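Local coordinates for protein transcriptional regulator, TetR family (Agrobacterium tumefaciens, PDB 3C2B) that probably binds DNA at regulatory sites to control transcription, working as a two-chain, mainly helical member of the TetR family, at residues 23-28 with 67-72; 154-159 with 199-204; 94-99 with 170-175; 78-83 with 140-145. All coordinates share one frame; numbering follows the deposited sequence.

Contact 1 of 4, residues 23-28 with 67-72; sequences QALRLL and ITFQQS
Leu25 of helix 15-31 reaches across to helix 59-71 with one methyl group, and that methyl makes both contacts there. Its CD2 sits at the edge of the Phe69 ring and close to the ring plane, 3.6 Å from Phe69 CD2 and 3.7 Å from Phe69 CE2. Its other neighbour is the amide of Gln70, whose OE1 lies 3.5 Å from Leu25 CD2. Phe69 has CG anti to the backbone N (chi1 169°), and Gln70 starts out in the same way (175°) but then bends at its second torsion (72°), which brings its carboxamide back beside the leucine. The nearest CA atoms, those of Leu25 and Gln70, are still 8.4 Å apart, so side chains rather than backbones bridge the two helices.

Packing is closest around buried Leu25. The ring of Phe69 continues along helix 15-31 onto Asn18, Leu21 and Asp22, while Gln70 also rests on Val108 and Leu112. The outer side is looser, for Phe69 and Gln70 remain partly exposed. Gln70 OE1 finds its polar partner in Lys73 NZ, on its own side of the contact.

No hydrogen bond joins the two segments. The helix that precedes the predicted helix-turn-helix, residues 37-56, thus meets helix 59-71 here through van der Waals contact alone: Gln70 OE1 merely touches the leucine methyl, its hydrogen bond being to Lys73 NZ.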
loop_
_atom_site.group_PDB
_atom_site.type_symbol
_atom_site.label_atom_id
_atom_site.label_comp_id
_atom_site.label_asym_id
_atom_site.label_seq_id
_atom_site.Cartn_x
_atom_site.Cartn_y
_atom_site.Cartn_z
ATOM N N GLN A 23 13.776 -22.494 -5.875
ATOM C CA GLN A 23 13.684 -22.969 -4.494
ATOM C C GLN A 23 13.651 -21.815 -3.497
ATOM O O GLN A 23 12.942 -21.872 -2.474
ATOM C CB GLN A 23 14.838 -23.916 -4.155
ATOM C CG GLN A 23 14.686 -25.339 -4.707
ATOM C CD GLN A 23 13.260 -25.872 -4.615
ATOM O OE1 GLN A 23 12.717 -26.360 -5.605
ATOM N NE2 GLN A 23 12.648 -25.772 -3.431
ATOM N N ALA A 24 14.418 -20.768 -3.808
ATOM C CA ALA A 24 14.556 -19.612 -2.926
ATOM C C ALA A 24 13.271 -18.770 -2.911
ATOM O O ALA A 24 12.823 -18.326 -1.844
ATOM C CB ALA A 24 15.783 -18.780 -3.304
ATOM N N LEU A 25 12.689 -18.575 -4.095
ATOM C CA LEU A 25 11.353 -17.985 -4.255
ATOM C C LEU A 25 10.293 -18.781 -3.477
ATOM O O LEU A 25 9.493 -18.189 -2.756
ATOM C CB LEU A 25 10.971 -17.889 -5.742
ATOM C CG LEU A 25 11.384 -16.638 -6.540
ATOM C CD1 LEU A 25 12.724 -16.037 -6.093
ATOM C CD2 LEU A 25 11.352 -16.871 -8.058
ATOM N N ARG A 26 10.321 -20.110 -3.625
ATOM C CA ARG A 26 9.454 -21.032 -2.887
ATOM C C ARG A 26 9.568 -20.862 -1.362
ATOM O O ARG A 26 8.548 -20.724 -0.685
ATOM C CB ARG A 26 9.746 -22.484 -3.296
ATOM C CG ARG A 26 9.171 -23.562 -2.365
ATOM C CD ARG A 26 8.926 -24.887 -3.102
ATOM N NE ARG A 26 7.774 -24.784 -4.015
ATOM C CZ ARG A 26 7.385 -25.723 -4.884
ATOM N NH1 ARG A 26 8.040 -26.880 -4.993
ATOM N NH2 ARG A 26 6.328 -25.497 -5.657
ATOM N N LEU A 27 10.796 -20.886 -0.833
ATOM C CA LEU A 27 11.018 -20.742 0.621
ATOM C C LEU A 27 10.419 -19.442 1.127
ATOM O O LEU A 27 9.813 -19.384 2.195
ATOM C CB LEU A 27 12.511 -20.761 0.968
ATOM C CG LEU A 27 13.235 -22.104 1.117
ATOM C CD1 LEU A 27 14.741 -21.860 1.217
ATOM C CD2 LEU A 27 12.735 -22.910 2.331
ATOM N N LEU A 28 10.585 -18.402 0.324
ATOM C CA LEU A 28 10.169 -17.062 0.671
ATOM C C LEU A 28 8.635 -16.925 0.795
ATOM O O LEU A 28 8.137 -16.345 1.760
ATOM C CB LEU A 28 10.739 -16.102 -0.385
ATOM C CG LEU A 28 11.253 -14.674 -0.097
ATOM C CD1 LEU A 28 10.486 -13.695 -0.890
ATOM C CD2 LEU A 28 11.369 -14.298 1.376
ATOM N N ILE A 67 15.021 -11.255 -7.056
ATOM C CA ILE A 67 14.190 -10.162 -7.588
ATOM C C ILE A 67 14.323 -10.029 -9.127
ATOM O O ILE A 67 13.307 -9.911 -9.816
ATOM C CB ILE A 67 14.490 -8.804 -6.889
ATOM C CG1 ILE A 67 14.069 -8.867 -5.412
ATOM C CG2 ILE A 67 13.805 -7.628 -7.621
ATOM C CD1 ILE A 67 14.374 -7.614 -4.576
ATOM N N THR A 68 15.552 -10.058 -9.663
ATOM C CA THR A 68 15.732 -9.893 -11.116
ATOM C C THR A 68 15.448 -11.174 -11.916
ATOM O O THR A 68 15.145 -11.093 -13.107
ATOM C CB THR A 68 17.099 -9.291 -11.493
ATOM O OG1 THR A 68 18.136 -10.247 -11.254
ATOM C CG2 THR A 68 17.366 -8.022 -10.690
ATOM N N PHE A 69 15.561 -12.338 -11.273
ATOM C CA PHE A 69 15.139 -13.627 -11.860
ATOM C C PHE A 69 13.619 -13.633 -12.020
ATOM O O PHE A 69 13.112 -14.038 -13.060
ATOM C CB PHE A 69 15.592 -14.801 -10.958
ATOM C CG PHE A 69 14.999 -16.154 -11.318
ATOM C CD1 PHE A 69 15.429 -16.853 -12.452
ATOM C CD2 PHE A 69 14.039 -16.755 -10.495
ATOM C CE1 PHE A 69 14.887 -18.115 -12.776
ATOM C CE2 PHE A 69 13.501 -18.026 -10.814
ATOM C CZ PHE A 69 13.928 -18.704 -11.950
ATOM N N GLN A 70 12.898 -13.172 -10.992
ATOM C CA GLN A 70 11.446 -13.149 -11.072
ATOM C C GLN A 70 10.949 -12.124 -12.097
ATOM O O GLN A 70 10.146 -12.457 -12.977
ATOM C CB GLN A 70 10.821 -12.916 -9.706
ATOM C CG GLN A 70 9.304 -12.769 -9.738
ATOM C CD GLN A 70 8.550 -14.077 -10.023
ATOM O OE1 GLN A 70 9.143 -15.143 -10.206
ATOM N NE2 GLN A 70 7.222 -13.984 -10.048
ATOM N N GLN A 71 11.447 -10.892 -11.972
ATOM C CA GLN A 71 11.168 -9.794 -12.909
ATOM C C GLN A 71 11.302 -10.251 -14.372
ATOM O O GLN A 71 10.664 -9.673 -15.249
ATOM C CB GLN A 71 12.044 -8.542 -12.602
ATOM C CG GLN A 71 11.576 -7.740 -11.332
ATOM C CD GLN A 71 12.415 -6.488 -10.943
ATOM O OE1 GLN A 71 13.448 -6.191 -11.524
ATOM N NE2 GLN A 71 11.966 -5.787 -9.927
ATOM N N SER A 72 12.096 -11.305 -14.612
ATOM C CA SER A 72 12.316 -11.900 -15.951
ATOM C C SER A 72 11.171 -12.759 -16.486
ATOM O O SER A 72 11.035 -12.924 -17.699
ATOM C CB SER A 72 13.575 -12.788 -15.960
ATOM O OG SER A 72 14.752 -12.019 -15.873
#

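Contact 2 of 4, residues 154-159 with 199-204; sequences GYLRFD and VAFLTL
The Phe201 ring meets Leu156 through one ring carbon: CE2 lies 4.0 Å from Leu156 CD1 and 4.1 Å from Leu156 CD2, the two side chains crossing at about a right angle. Further aromatic neighbours, Phe168 and Tyr205, meet the same ring at inclined planes. The second flat group, the Arg157 guanidinium, approaches the backbone of the helix, but its NH1 stays 4.1 Å from Leu204 O, too far for a hydrogen bond.

Leu156 carries the contact. With CG anti to its carbonyl carbon (chi1 -60°), it extends both methyls to the helix, and CD2 also touches Leu202 CD2 at 3.8 Å. The polar fastening lies just beyond: backbone hydrogen bonds stitch Arg157 to Tyr205, the last residue of helix 190-205, and Tyr155 to Thr207 just beyond it, while leucine and phenylalanine fill the interior.

Gly154, at positive phi, closes helix 137-152 with a Schellman motif, and the chain then runs past helix 190-205 before entering helix 161-173. Leu204 packs on Leu204 of the second subunit, consistent with the TetR-family arrangement in which the last long helices of the C-terminal domain pair across the dimer as a four-helix bundle.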
loop_
_atom_site.group_PDB
_atom_site.type_symbol
_atom_site.label_atom_id
_atom_site.label_comp_id
_atom_site.label_asym_id
_atom_site.label_seq_id
_atom_site.Cartn_x
_atom_site.Cartn_y
_atom_site.Cartn_z
ATOM N N GLY A 154 -9.266 11.541 -28.293
ATOM C CA GLY A 154 -10.197 12.560 -27.848
ATOM C C GLY A 154 -11.075 12.145 -26.683
ATOM O O GLY A 154 -12.036 12.866 -26.345
ATOM N N TYR A 155 -10.773 10.997 -26.062
ATOM C CA TYR A 155 -11.654 10.456 -24.989
ATOM C C TYR A 155 -11.253 10.824 -23.548
ATOM O O TYR A 155 -12.071 10.734 -22.651
ATOM C CB TYR A 155 -11.800 8.931 -25.101
ATOM C CG TYR A 155 -12.383 8.449 -26.410
ATOM C CD1 TYR A 155 -13.649 8.883 -26.855
ATOM C CD2 TYR A 155 -11.670 7.539 -27.206
ATOM C CE1 TYR A 155 -14.172 8.431 -28.061
ATOM C CE2 TYR A 155 -12.193 7.081 -28.402
ATOM C CZ TYR A 155 -13.432 7.531 -28.830
ATOM O OH TYR A 155 -13.912 7.051 -30.022
ATOM N N LEU A 156 -10.004 11.236 -23.351
ATOM C CA LEU A 156 -9.468 11.611 -22.028
ATOM C C LEU A 156 -8.828 12.985 -22.063
ATOM O O LEU A 156 -8.117 13.325 -23.007
ATOM C CB LEU A 156 -8.393 10.622 -21.556
ATOM C CG LEU A 156 -8.796 9.170 -21.395
ATOM C CD1 LEU A 156 -7.550 8.416 -20.955
ATOM C CD2 LEU A 156 -9.929 9.075 -20.359
ATOM N N ARG A 157 -9.066 13.749 -21.009
ATOM C CA ARG A 157 -8.472 15.050 -20.875
ATOM C C ARG A 157 -7.782 15.107 -19.516
ATOM O O ARG A 157 -8.353 14.680 -18.520
ATOM C CB ARG A 157 -9.570 16.131 -21.021
ATOM C CG ARG A 157 -9.319 17.409 -20.263
ATOM C CD ARG A 157 -10.547 18.376 -20.192
ATOM N NE ARG A 157 -11.780 17.850 -19.562
ATOM C CZ ARG A 157 -11.891 17.314 -18.334
ATOM N NH1 ARG A 157 -10.832 17.144 -17.532
ATOM N NH2 ARG A 157 -13.090 16.913 -17.911
ATOM N N PHE A 158 -6.552 15.609 -19.473
ATOM C CA PHE A 158 -5.844 15.808 -18.195
ATOM C C PHE A 158 -4.701 16.796 -18.387
ATOM O O PHE A 158 -4.143 16.891 -19.474
ATOM C CB PHE A 158 -5.300 14.479 -17.599
ATOM C CG PHE A 158 -4.676 13.555 -18.633
ATOM C CD1 PHE A 158 -5.402 12.503 -19.147
ATOM C CD2 PHE A 158 -3.406 13.794 -19.131
ATOM C CE1 PHE A 158 -4.870 11.679 -20.130
ATOM C CE2 PHE A 158 -2.854 12.979 -20.107
ATOM C CZ PHE A 158 -3.587 11.914 -20.616
ATOM N N ASP A 159 -4.360 17.507 -17.311
ATOM C CA ASP A 159 -3.179 18.375 -17.251
ATOM C C ASP A 159 -1.869 17.589 -17.263
ATOM O O ASP A 159 -0.886 18.015 -17.865
ATOM C CB ASP A 159 -3.223 19.230 -15.989
ATOM C CG ASP A 159 -4.338 20.266 -16.032
ATOM O OD1 ASP A 159 -5.263 20.213 -15.179
ATOM O OD2 ASP A 159 -4.293 21.128 -16.937
ATOM N N VAL A 199 -15.197 3.288 -14.127
ATOM C CA VAL A 199 -16.285 4.297 -14.026
ATOM C C VAL A 199 -15.783 5.599 -13.354
ATOM O O VAL A 199 -15.981 6.702 -13.884
ATOM C CB VAL A 199 -17.570 3.748 -13.298
ATOM C CG1 VAL A 199 -18.629 4.819 -13.107
ATOM C CG2 VAL A 199 -18.193 2.605 -14.104
ATOM N N ALA A 200 -15.109 5.462 -12.210
ATOM C CA ALA A 200 -14.525 6.607 -11.501
ATOM C C ALA A 200 -13.443 7.366 -12.363
ATOM O O ALA A 200 -13.484 8.586 -12.501
ATOM C CB ALA A 200 -13.949 6.148 -10.130
ATOM N N PHE A 201 -12.489 6.637 -12.908
ATOM C CA PHE A 201 -11.465 7.213 -13.797
ATOM C C PHE A 201 -12.053 8.015 -14.974
ATOM O O PHE A 201 -11.569 9.100 -15.310
ATOM C CB PHE A 201 -10.544 6.100 -14.311
ATOM C CG PHE A 201 -9.389 6.604 -15.156
ATOM C CD1 PHE A 201 -8.370 7.358 -14.595
ATOM C CD2 PHE A 201 -9.352 6.365 -16.524
ATOM C CE1 PHE A 201 -7.300 7.830 -15.397
ATOM C CE2 PHE A 201 -8.300 6.853 -17.315
ATOM C CZ PHE A 201 -7.282 7.583 -16.746
ATOM N N LEU A 202 -13.136 7.516 -15.555
ATOM C CA LEU A 202 -13.781 8.152 -16.707
ATOM C C LEU A 202 -14.600 9.381 -16.310
ATOM O O LEU A 202 -14.710 10.342 -17.071
ATOM C CB LEU A 202 -14.613 7.118 -17.488
ATOM C CG LEU A 202 -13.779 6.062 -18.253
ATOM C CD1 LEU A 202 -14.665 5.120 -19.094
ATOM C CD2 LEU A 202 -12.707 6.695 -19.182
ATOM N N THR A 203 -15.177 9.352 -15.110
ATOM C CA THR A 203 -15.773 10.534 -14.517
ATOM C C THR A 203 -14.733 11.644 -14.354
ATOM O O THR A 203 -14.989 12.790 -14.684
ATOM C CB THR A 203 -16.434 10.200 -13.180
ATOM O OG1 THR A 203 -17.428 9.198 -13.410
ATOM C CG2 THR A 203 -17.099 11.438 -12.580
ATOM N N LEU A 204 -13.549 11.292 -13.886
ATOM C CA LEU A 204 -12.510 12.287 -13.602
ATOM C C LEU A 204 -11.906 12.866 -14.873
ATOM O O LEU A 204 -11.766 14.055 -15.009
ATOM C CB LEU A 204 -11.418 11.627 -12.764
ATOM C CG LEU A 204 -11.202 11.891 -11.274
ATOM C CD1 LEU A 204 -12.372 12.512 -10.549
ATOM C CD2 LEU A 204 -10.671 10.694 -10.540
#

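Contact 3 of 4, residues 94-99 with 170-175; sequences EVFAHD and GLIVSD
Ile172 carries CG1 anti to its carbonyl carbon (chi1 -60°) and extends nearly straight beyond it (chi2 161°), and this sends CD1 from helix 161-173 onto Ala97 of helix 86-104. Phe96, one residue before that alanine, has CG anti to its backbone N (chi1 174°), which swings the ring round until its CE2 comes within 4.0 Å of Ile172 CD1. The methyl lies at the ring's edge, near its plane, and the two side chains meet at about a right angle.

Ala97 is the close part of the interface. Its CB lies 3.6 Å from Ile172 CD1 and 3.7 Å from Ile172 CG1, while the other isoleucine branch, CG2, packs 3.6 Å from Ala97 O. Both branches of the isoleucine thus pack on Ala97, one on its methyl and the other on its carbonyl oxygen, and the helices approach closely enough for the CA atoms of Ala97 and Ile172 to stand 6.2 Å apart. All three residues are buried, and no hydrogen bond crosses between the segments.

Helix 190-205 adds Ala194 against Ala97 and Ala197 against Ile172, while helix 161-173 also meets the dimer partner: Ile172 O accepts a hydrogen bond from Arg166 NH2 of the second subunit. The arrangement is consistent with the all-helical TetR-type C-terminal domain, here with helix 86-104 packed on a helix that also takes part in the dimer contact.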
loop_
_atom_site.group_PDB
_atom_site.type_symbol
_atom_site.label_atom_id
_atom_site.label_comp_id
_atom_site.label_asym_id
_atom_site.label_seq_id
_atom_site.Cartn_x
_atom_site.Cartn_y
_atom_site.Cartn_z
ATOM N N GLU A 94 -10.605 -1.676 -18.128
ATOM C CA GLU A 94 -11.037 -2.679 -17.161
ATOM C C GLU A 94 -10.072 -3.874 -17.103
ATOM O O GLU A 94 -9.774 -4.366 -16.022
ATOM C CB GLU A 94 -12.449 -3.187 -17.464
ATOM C CG GLU A 94 -13.533 -2.116 -17.268
ATOM C CD GLU A 94 -14.953 -2.687 -17.380
ATOM O OE1 GLU A 94 -15.208 -3.828 -16.923
ATOM O OE2 GLU A 94 -15.818 -1.987 -17.926
ATOM N N VAL A 95 -9.644 -4.371 -18.271
ATOM C CA VAL A 95 -8.732 -5.513 -18.311
ATOM C C VAL A 95 -7.414 -5.144 -17.603
ATOM O O VAL A 95 -6.899 -5.904 -16.792
ATOM C CB VAL A 95 -8.528 -6.058 -19.752
ATOM C CG1 VAL A 95 -7.427 -7.148 -19.788
ATOM C CG2 VAL A 95 -9.866 -6.588 -20.338
ATOM N N PHE A 96 -6.920 -3.941 -17.890
ATOM C CA PHE A 96 -5.779 -3.450 -17.180
ATOM C C PHE A 96 -5.976 -3.501 -15.626
ATOM O O PHE A 96 -5.155 -4.066 -14.883
ATOM C CB PHE A 96 -5.434 -2.021 -17.607
ATOM C CG PHE A 96 -4.355 -1.459 -16.781
ATOM C CD1 PHE A 96 -3.013 -1.751 -17.092
ATOM C CD2 PHE A 96 -4.658 -0.722 -15.621
ATOM C CE1 PHE A 96 -1.968 -1.290 -16.284
ATOM C CE2 PHE A 96 -3.601 -0.255 -14.781
ATOM C CZ PHE A 96 -2.251 -0.559 -15.120
ATOM N N ALA A 97 -7.051 -2.886 -15.141
ATOM C CA ALA A 97 -7.257 -2.785 -13.678
ATOM C C ALA A 97 -7.251 -4.164 -13.013
ATOM O O ALA A 97 -6.631 -4.349 -11.968
ATOM C CB ALA A 97 -8.542 -2.028 -13.389
ATOM N N HIS A 98 -7.923 -5.130 -13.643
ATOM C CA HIS A 98 -8.021 -6.495 -13.144
ATOM C C HIS A 98 -6.642 -7.193 -13.182
ATOM O O HIS A 98 -6.243 -7.844 -12.207
ATOM C CB HIS A 98 -9.077 -7.234 -14.024
ATOM C CG HIS A 98 -9.581 -8.537 -13.468
ATOM N ND1 HIS A 98 -10.778 -9.100 -13.888
ATOM C CD2 HIS A 98 -9.045 -9.420 -12.581
ATOM C CE1 HIS A 98 -10.955 -10.266 -13.280
ATOM N NE2 HIS A 98 -9.929 -10.470 -12.469
ATOM N N ASP A 99 -5.926 -7.064 -14.317
ATOM C CA ASP A 99 -4.519 -7.486 -14.412
ATOM C C ASP A 99 -3.632 -6.868 -13.292
ATOM O O ASP A 99 -2.838 -7.555 -12.685
ATOM C CB ASP A 99 -3.933 -7.081 -15.763
ATOM C CG ASP A 99 -4.509 -7.856 -16.920
ATOM O OD1 ASP A 99 -5.205 -8.877 -16.715
ATOM O OD2 ASP A 99 -4.235 -7.452 -18.073
ATOM N N GLY A 170 -4.623 4.539 -7.648
ATOM C CA GLY A 170 -5.176 4.609 -6.276
ATOM C C GLY A 170 -6.637 4.156 -6.260
ATOM O O GLY A 170 -7.101 3.479 -5.324
ATOM N N LEU A 171 -7.374 4.518 -7.302
ATOM C CA LEU A 171 -8.770 4.058 -7.457
ATOM C C LEU A 171 -8.912 2.538 -7.609
ATOM O O LEU A 171 -9.843 1.943 -7.061
ATOM C CB LEU A 171 -9.497 4.763 -8.610
ATOM C CG LEU A 171 -9.746 6.286 -8.454
ATOM C CD1 LEU A 171 -10.217 6.893 -9.796
ATOM C CD2 LEU A 171 -10.816 6.617 -7.352
ATOM N N ILE A 172 -8.046 1.911 -8.392
ATOM C CA ILE A 172 -8.086 0.458 -8.513
ATOM C C ILE A 172 -7.716 -0.243 -7.180
ATOM O O ILE A 172 -8.449 -1.111 -6.707
ATOM C CB ILE A 172 -7.131 -0.006 -9.637
ATOM C CG1 ILE A 172 -7.546 0.628 -10.992
ATOM C CG2 ILE A 172 -7.066 -1.537 -9.685
ATOM C CD1 ILE A 172 -6.396 0.577 -12.007
ATOM N N VAL A 173 -6.600 0.177 -6.580
ATOM C CA VAL A 173 -5.900 -0.577 -5.547
ATOM C C VAL A 173 -6.263 -0.059 -4.113
ATOM O O VAL A 173 -6.268 -0.829 -3.163
ATOM C CB VAL A 173 -4.353 -0.473 -5.755
ATOM C CG1 VAL A 173 -3.564 -1.205 -4.618
ATOM C CG2 VAL A 173 -3.949 -1.100 -7.088
ATOM N N SER A 174 -6.552 1.240 -3.984
ATOM C CA SER A 174 -6.604 1.882 -2.645
ATOM C C SER A 174 -5.553 1.292 -1.687
ATOM O O SER A 174 -4.376 1.212 -2.037
ATOM C CB SER A 174 -8.035 1.796 -2.104
ATOM O OG SER A 174 -8.150 2.422 -0.862
ATOM N N ASP A 175 -5.936 0.824 -0.505
ATOM C CA ASP A 175 -4.925 0.256 0.411
ATOM C C ASP A 175 -4.781 -1.273 0.258
ATOM O O ASP A 175 -4.193 -1.912 1.093
ATOM C CB ASP A 175 -5.247 0.620 1.877
ATOM C CG ASP A 175 -6.582 0.049 2.315
ATOM O OD1 ASP A 175 -7.448 -0.256 1.453
ATOM O OD2 ASP A 175 -6.779 -0.085 3.513
#

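Contact 4 of 4, residues 78-83 with 140-145; sequences EKAGDR and DRRARG
Ala80 sets its CB against the backbone of Gly145, 3.5 Å from Gly145 C and 3.6 Å from Gly145 O. The methyl points at the helix, and because the glycine offers only main chain at this place, the CA atoms of the two residues come within 5.2 Å. This is the closest pairing of the backbones.

The longer reach belongs to Arg142. Its chain starts with CG on the side opposite the backbone N (chi1 -150°), then bends at the second torsion (-61°) and again at the third (127°), bringing the guanidinium beside the loop instead of extending straight out from the helix. NH1 thereby arrives 3.5 Å from Glu78 O, a polar approach that does not amount to a hydrogen bond. Ala80 CA lies at the edge of the same group, near its plane, and Phe77 and Phe96 also touch the arginine from outside the two segments. The connection between helix 59-71 and helix 86-104 is in this way laid along helix 137-152 of the C-terminal helical domain, as an irregular strap with no hydrogen bonds to it here.

Burial is not fully repaid, for Arg142 NE has no partner in the model. Within the helix, Arg144 makes a long ion pair with Asp140, NH2 to OD2 at 4.0 Å. Glu78 keeps its side chain extended beyond the first torsion, and its OE2 stands 5.0 Å from Arg142 NH1, not in contact, yet near enough that the opposite charges may attract.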
loop_
_atom_site.group_PDB
_atom_site.type_symbol
_atom_site.label_atom_id
_atom_site.label_comp_id
_atom_site.label_asym_id
_atom_site.label_seq_id
_atom_site.Cartn_x
_atom_site.Cartn_y
_atom_site.Cartn_z
ATOM N N GLU A 78 0.800 -6.117 -24.098
ATOM C CA GLU A 78 0.625 -5.746 -25.494
ATOM C C GLU A 78 0.753 -4.236 -25.686
ATOM O O GLU A 78 0.079 -3.459 -25.000
ATOM C CB GLU A 78 -0.746 -6.233 -25.988
ATOM C CG GLU A 78 -1.132 -7.632 -25.477
ATOM C CD GLU A 78 -2.605 -7.974 -25.662
ATOM O OE1 GLU A 78 -3.082 -8.924 -25.003
ATOM O OE2 GLU A 78 -3.288 -7.302 -26.462
ATOM N N LYS A 79 1.629 -3.831 -26.609
ATOM C CA LYS A 79 1.757 -2.427 -27.009
ATOM C C LYS A 79 0.374 -1.866 -27.317
ATOM O O LYS A 79 -0.331 -2.375 -28.196
ATOM C CB LYS A 79 2.663 -2.271 -28.243
ATOM C CG LYS A 79 4.125 -1.864 -27.956
ATOM C CD LYS A 79 4.707 -1.161 -29.278
ATOM C CE LYS A 79 6.233 -1.313 -29.338
ATOM N NZ LYS A 79 6.948 -0.382 -28.196
ATOM N N ALA A 80 -0.014 -0.834 -26.568
ATOM C CA ALA A 80 -1.300 -0.163 -26.761
ATOM C C ALA A 80 -1.361 0.482 -28.142
ATOM O O ALA A 80 -0.468 1.249 -28.516
ATOM C CB ALA A 80 -1.529 0.871 -25.673
ATOM N N GLY A 81 -2.412 0.151 -28.893
ATOM C CA GLY A 81 -2.554 0.610 -30.277
ATOM C C GLY A 81 -2.683 2.115 -30.355
ATOM O O GLY A 81 -3.294 2.729 -29.485
ATOM N N ASP A 82 -2.101 2.704 -31.397
ATOM C CA ASP A 82 -2.118 4.155 -31.597
ATOM C C ASP A 82 -3.488 4.755 -31.269
ATOM O O ASP A 82 -3.577 5.711 -30.500
ATOM C CB ASP A 82 -1.682 4.501 -33.024
ATOM C CG ASP A 82 -0.943 5.840 -33.114
ATOM O OD1 ASP A 82 0.315 5.836 -33.093
ATOM O OD2 ASP A 82 -1.624 6.893 -33.220
ATOM N N ARG A 83 -4.555 4.172 -31.820
ATOM C CA ARG A 83 -5.897 4.723 -31.621
ATOM C C ARG A 83 -6.990 3.699 -31.281
ATOM O O ARG A 83 -6.916 2.533 -31.684
ATOM C CB ARG A 83 -6.290 5.597 -32.804
ATOM C CG ARG A 83 -5.566 6.947 -32.812
ATOM C CD ARG A 83 -6.296 7.989 -33.652
ATOM N NE ARG A 83 -7.718 8.032 -33.294
ATOM C CZ ARG A 83 -8.507 9.099 -33.392
ATOM N NH1 ARG A 83 -9.780 8.992 -33.035
ATOM N NH2 ARG A 83 -8.036 10.270 -33.817
ATOM N N ASP A 140 3.346 -0.344 -15.773
ATOM C CA ASP A 140 3.283 1.107 -15.866
ATOM C C ASP A 140 3.277 1.560 -17.326
ATOM O O ASP A 140 2.570 2.501 -17.670
ATOM C CB ASP A 140 4.446 1.758 -15.124
ATOM C CG ASP A 140 4.305 1.690 -13.596
ATOM O OD1 ASP A 140 3.247 1.277 -13.083
ATOM O OD2 ASP A 140 5.262 2.086 -12.903
ATOM N N ARG A 141 4.056 0.889 -18.174
ATOM C CA ARG A 141 4.122 1.248 -19.599
ATOM C C ARG A 141 2.791 0.902 -20.277
ATOM O O ARG A 141 2.317 1.656 -21.116
ATOM C CB ARG A 141 5.312 0.587 -20.317
ATOM C CG ARG A 141 5.911 1.486 -21.414
ATOM C CD ARG A 141 7.007 0.812 -22.231
ATOM N NE ARG A 141 7.756 1.787 -23.030
ATOM C CZ ARG A 141 8.872 2.408 -22.621
ATOM N NH1 ARG A 141 9.373 2.183 -21.406
ATOM N NH2 ARG A 141 9.487 3.273 -23.425
ATOM N N ARG A 142 2.190 -0.230 -19.887
ATOM C CA ARG A 142 0.847 -0.594 -20.334
ATOM C C ARG A 142 -0.129 0.569 -20.057
ATOM O O ARG A 142 -0.753 1.083 -20.969
ATOM C CB ARG A 142 0.370 -1.855 -19.611
ATOM C CG ARG A 142 -0.585 -2.735 -20.372
ATOM C CD ARG A 142 -1.867 -2.014 -20.713
ATOM N NE ARG A 142 -2.168 -2.089 -22.151
ATOM C CZ ARG A 142 -3.046 -2.915 -22.715
ATOM N NH1 ARG A 142 -3.236 -2.887 -24.028
ATOM N NH2 ARG A 142 -3.721 -3.775 -21.976
ATOM N N ALA A 143 -0.189 1.004 -18.807
ATOM C CA ALA A 143 -1.145 1.969 -18.353
ATOM C C ALA A 143 -0.995 3.312 -19.065
ATOM O O ALA A 143 -1.993 3.866 -19.524
ATOM C CB ALA A 143 -1.061 2.123 -16.832
ATOM N N ARG A 144 0.251 3.783 -19.200
ATOM C CA ARG A 144 0.548 5.051 -19.883
ATOM C C ARG A 144 0.212 4.958 -21.357
ATOM O O ARG A 144 -0.315 5.912 -21.925
ATOM C CB ARG A 144 2.027 5.434 -19.763
ATOM C CG ARG A 144 2.561 5.543 -18.358
ATOM C CD ARG A 144 3.992 6.112 -18.438
ATOM N NE ARG A 144 4.950 5.293 -17.701
ATOM C CZ ARG A 144 5.213 5.400 -16.397
ATOM N NH1 ARG A 144 4.604 6.301 -15.624
ATOM N NH2 ARG A 144 6.099 4.583 -15.864
ATOM N N GLY A 145 0.551 3.820 -21.963
ATOM C CA GLY A 145 0.198 3.527 -23.366
ATOM C C GLY A 145 -1.300 3.651 -23.619
ATOM O O GLY A 145 -1.741 4.329 -24.538
#

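In the fold
Contact 1 stands apart from the rest. Its two segments bracket the predicted helix-turn-helix, residues 37-56, and its centre is about 37 Å from that of contact 2 and about 24 Å from that of contact 3. The other three form a connected series with neighbouring centres about 15 to 16 Å apart. Phe96 of contact 3 touches contact 4, its CZ lying 3.4 Å from Ala143 CB, while Leu171 CD1 of contact 3 reaches Ala200 CB of contact 2 at 3.8 Å. Contacts 2 and 3 both border the second subunit, whereas contact 4 lies where the chain from the DNA-binding region runs along the C-terminal domain.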